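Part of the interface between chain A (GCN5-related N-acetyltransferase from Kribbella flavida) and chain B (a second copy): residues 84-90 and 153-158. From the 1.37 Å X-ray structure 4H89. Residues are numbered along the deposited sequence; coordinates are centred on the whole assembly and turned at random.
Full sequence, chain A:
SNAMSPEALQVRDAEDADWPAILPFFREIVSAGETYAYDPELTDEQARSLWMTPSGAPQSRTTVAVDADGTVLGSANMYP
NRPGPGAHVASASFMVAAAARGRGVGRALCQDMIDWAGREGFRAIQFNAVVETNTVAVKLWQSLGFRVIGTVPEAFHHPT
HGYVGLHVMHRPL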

ATOM      1  N   GLY A  84       0.461  -7.960 -10.775  1.00 18.18           N
ATOM      2  CA  GLY A  84       0.223  -9.377 -10.968  1.00 19.13           C
ATOM      3  C   GLY A  84      -1.192  -9.813 -10.645  1.00 15.93           C
ATOM      4  O   GLY A  84      -2.165  -9.321 -11.204  1.00 17.85           O
ATOM      5  N   PRO A  85      -1.325 -10.754  -9.684  1.00 15.66           N
ATOM      6  CA  PRO A  85      -2.650 -11.285  -9.406  1.00 14.80           C
ATOM      7  C   PRO A  85      -3.568 -10.344  -8.651  1.00 15.29           C
ATOM      8  O   PRO A  85      -4.706 -10.693  -8.407  1.00 14.51           O
ATOM      9  CB  PRO A  85      -2.347 -12.543  -8.593  1.00 18.00           C
ATOM     10  CG  PRO A  85      -1.078 -12.227  -7.888  1.00 16.99           C
ATOM     11  CD  PRO A  85      -0.296 -11.419  -8.884  1.00 16.66           C
ATOM     12  N   GLY A  86      -3.093  -9.138  -8.345  1.00 13.21           N
ATOM     13  CA  GLY A  86      -3.995  -8.113  -7.819  1.00 13.70           C
ATOM     14  C   GLY A  86      -4.320  -6.970  -8.762  1.00 13.54           C
ATOM     15  O   GLY A  86      -5.002  -6.017  -8.356  1.00 13.41           O
ATOM     16  N   ALA A  87      -3.852  -7.054 -10.008  1.00 13.37           N
ATOM     17  CA  ALA A  87      -3.881  -5.931 -10.902  1.00 13.45           C
ATOM     18  C   ALA A  87      -5.285  -5.581 -11.462  1.00 13.28           C
ATOM     19  O   ALA A  87      -5.455  -4.592 -12.163  1.00 14.83           O
ATOM     20  CB  ALA A  87      -2.909  -6.136 -12.020  1.00 15.91           C
ATOM     21  N   HIS A  88      -6.271  -6.444 -11.215  1.00 13.69           N
ATOM     22  CA  HIS A  88      -7.629  -6.195 -11.639  1.00 12.36           C
ATOM     23  C   HIS A  88      -8.395  -5.224 -10.730  1.00 12.49           C
ATOM     24  O   HIS A  88      -9.534  -4.872 -11.024  1.00 12.84           O
ATOM     25  CB  HIS A  88      -8.404  -7.523 -11.723  1.00 13.27           C
ATOM     26  CG  HIS A  88      -8.430  -8.257 -10.444  1.00 12.99           C
ATOM     27  ND1 HIS A  88      -7.327  -8.916  -9.953  1.00 13.51           N
ATOM     28  CD2 HIS A  88      -9.385  -8.340  -9.501  1.00 13.51           C
ATOM     29  CE1 HIS A  88      -7.613  -9.418  -8.768  1.00 13.44           C
ATOM     30  NE2 HIS A  88      -8.866  -9.076  -8.475  1.00 13.09           N
ATOM     31  N   VAL A  89      -7.727  -4.780  -9.661  1.00 12.91           N
ATOM     32  CA  VAL A  89      -8.290  -3.774  -8.787  1.00 11.92           C
ATOM     33  C   VAL A  89      -7.491  -2.478  -9.032  1.00 11.47           C
ATOM     34  O   VAL A  89      -6.275  -2.479  -8.869  1.00 13.39           O
ATOM     35  CB  VAL A  89      -8.179  -4.179  -7.311  1.00 12.12           C
ATOM     36  CG1 VAL A  89      -8.803  -3.122  -6.423  1.00 14.00           C
ATOM     37  CG2 VAL A  89      -8.833  -5.520  -7.046  1.00 13.45           C
ATOM     38  N   ALA A  90      -8.185  -1.411  -9.423  1.00 11.90           N
ATOM     39  CA  ALA A  90      -7.556  -0.110  -9.622  1.00 12.08           C
ATOM     40  C   ALA A  90      -7.516   0.647  -8.310  1.00 12.39           C
ATOM     41  O   ALA A  90      -8.210   0.325  -7.360  1.00 12.74           O
ATOM     42  CB  ALA A  90      -8.417   0.682 -10.603  1.00 13.13           C
TER
ATOM     43  N   PRO B 153     -13.140  -7.766  -1.070  1.00 14.06           N
ATOM     44  CA  PRO B 153     -13.558  -8.989  -1.756  1.00 13.99           C
ATOM     45  C   PRO B 153     -12.911  -9.115  -3.127  1.00 13.68           C
ATOM     46  O   PRO B 153     -12.702  -8.116  -3.816  1.00 14.43           O
ATOM     47  CB  PRO B 153     -15.059  -8.805  -1.904  1.00 15.94           C
ATOM     48  CG  PRO B 153     -15.246  -7.331  -1.942  1.00 18.18           C
ATOM     49  CD  PRO B 153     -14.215  -6.777  -1.003  1.00 16.21           C
ATOM     50  N   GLU B 154     -12.676 -10.368  -3.553  1.00 12.43           N
ATOM     51  CA  GLU B 154     -12.250 -10.671  -4.919  1.00 13.51           C
ATOM     52  C   GLU B 154     -11.068  -9.823  -5.379  1.00 12.21           C
ATOM     53  O   GLU B 154     -10.917  -9.543  -6.559  1.00 13.29           O
ATOM     54  CB  GLU B 154     -13.454 -10.559  -5.875  1.00 13.89           C
ATOM     55  CG  GLU B 154     -14.493 -11.644  -5.666  1.00 15.12           C
ATOM     56  CD  GLU B 154     -15.510 -11.720  -6.764  1.00 26.15           C
ATOM     57  OE1 GLU B 154     -16.007 -12.822  -6.994  1.00 38.55           O
ATOM     58  OE2 GLU B 154     -15.901 -10.717  -7.302  1.00 26.34           O
ATOM     59  N   ALA B 155     -10.169  -9.541  -4.468  1.00 12.49           N
ATOM     60  CA  ALA B 155      -9.049  -8.648  -4.769  1.00 11.97           C
ATOM     61  C   ALA B 155      -7.775  -9.357  -5.223  1.00 13.22           C
ATOM     62  O   ALA B 155      -6.773  -8.725  -5.535  1.00 13.51           O
ATOM     63  CB  ALA B 155      -8.750  -7.735  -3.595  1.00 13.83           C
ATOM     64  N   PHE B 156      -7.805 -10.693  -5.263  1.00 13.22           N
ATOM     65  CA  PHE B 156      -6.600 -11.456  -5.596  1.00 13.78           C
ATOM     66  C   PHE B 156      -7.023 -12.655  -6.413  1.00 13.36           C
ATOM     67  O   PHE B 156      -7.911 -13.389  -5.998  1.00 13.78           O
ATOM     68  CB  PHE B 156      -5.923 -11.930  -4.286  1.00 14.02           C
ATOM     69  CG  PHE B 156      -4.601 -12.647  -4.480  1.00 12.74           C
ATOM     70  CD1 PHE B 156      -4.568 -14.019  -4.699  1.00 13.93           C
ATOM     71  CD2 PHE B 156      -3.402 -11.972  -4.425  1.00 13.97           C
ATOM     72  CE1 PHE B 156      -3.353 -14.653  -4.843  1.00 15.24           C
ATOM     73  CE2 PHE B 156      -2.196 -12.608  -4.551  1.00 15.47           C
ATOM     74  CZ  PHE B 156      -2.169 -13.948  -4.764  1.00 16.46           C
ATOM     75  N   HIS B 157      -6.428 -12.861  -7.592  1.00 12.79           N
ATOM     76  CA  HIS B 157      -6.731 -14.054  -8.422  1.00 12.88           C
ATOM     77  C   HIS B 157      -5.827 -15.216  -8.020  1.00 13.32           C
ATOM     78  O   HIS B 157      -4.625 -15.187  -8.209  1.00 14.72           O
ATOM     79  CB  HIS B 157      -6.580 -13.762  -9.911  1.00 14.07           C
ATOM     80  CG  HIS B 157      -7.093 -14.900 -10.728  1.00 15.77           C
ATOM     81  ND1 HIS B 157      -6.293 -15.905 -11.201  1.00 15.78           N
ATOM     82  CD2 HIS B 157      -8.353 -15.244 -11.043  1.00 17.15           C
ATOM     83  CE1 HIS B 157      -7.042 -16.837 -11.768  1.00 16.69           C
ATOM     84  NE2 HIS B 157      -8.299 -16.449 -11.711  1.00 17.76           N
ATOM     85  N   HIS B 158      -6.408 -16.217  -7.380  1.00 13.23           N
ATOM     86  CA  HIS B 158      -5.711 -17.379  -6.914  1.00 14.40           C
ATOM     87  C   HIS B 158      -5.773 -18.442  -8.016  1.00 15.36           C
ATOM     88  O   HIS B 158      -6.826 -18.623  -8.619  1.00 15.47           O
ATOM     89  CB  HIS B 158      -6.395 -17.860  -5.633  1.00 13.81           C
ATOM     90  CG  HIS B 158      -5.688 -18.970  -4.931  1.00 13.78           C
ATOM     91  ND1 HIS B 158      -5.701 -20.273  -5.372  1.00 14.32           N
ATOM     92  CD2 HIS B 158      -4.928 -18.962  -3.807  1.00 15.47           C
ATOM     93  CE1 HIS B 158      -4.964 -21.011  -4.561  1.00 15.99           C
ATOM     94  NE2 HIS B 158      -4.484 -20.243  -3.591  1.00 16.25           N
TER
HETATM   95  O   HOH W   1      -5.646  -6.194  -5.651  1.00 13.78           O

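A:Gly84 makes no contact with the chain B stretch. It has a positive phi of 54°, which favours glycine, and a CB placed here would lie 2.3 Å from CD of A:Pro85. Its carbonyl oxygen accepts a hydrogen bond from the backbone of A:Ala87, with A:Ala87 N to A:Gly84 O at 3.1 Å.

A:Pro85 has 70 Å² covered by the other stretch, the largest share of any residue here. Its backbone and its ring both take part. The carbonyl oxygen accepts a hydrogen bond from the backbone of B:His157. B:His157 N lies 2.9 Å from A:Pro85 O, and the angle of 169° at the hydrogen is nearly straight. The same oxygen also receives a CA-H...O contact, with B:Phe156 CA at 3.5 Å from A:Pro85 O. The proline ring meets the side chain of B:Phe156. A:Pro85 CB sits over one face of the aromatic ring, 4.2 Å from its centroid and 16° off the normal, a CH-pi arrangement. A:Pro85 CG comes within 3.5 Å of B:Phe156 CE2. The CA-to-CB bond of B:Phe156 points away from the chain A stretch, but the end of the side chain comes nearer, which brings the ring to the proline.

A:Gly86 packs by its backbone, with A:Gly86 CA 3.6 Å from B:Ala155 O. A water bridges the two chains here. It donates to A:Gly86 O and to B:Ala155 O, each 2.8 Å from the water oxygen. The two carbonyls are both acceptors, so the water supplies the protons that neither has.

A type I turn runs from A:Gly86 to A:Val89. Within it, A:Val89 N bonds to A:Gly86 O at 3.3 Å. The CA-to-CB bond of A:Ala87 points away from the other stretch, and the residue does not touch it.

The CA-to-CB bond of A:His88 points toward the chain B stretch, with chi1 in the p well. A:His88 NE2 donates to B:Glu154 O at 2.8 Å, with an angle of 154°. NE2 therefore carries a proton. The acceptor is a backbone oxygen, and the end of the B:Glu154 side chain leads away from the other stretch. A:His88 CE1 also lies 3.4 Å from B:Ala155 O.

A:Val89 begins a strand and adds an apolar contact. Its CG2 is 3.9 Å from B:Ala155 CA and 4.1 Å from B:Ala155 CB. A:Ala90 is out of reach of the other stretch. The two stretches together bury 291 Å², with two direct hydrogen bonds, both to backbone oxygens.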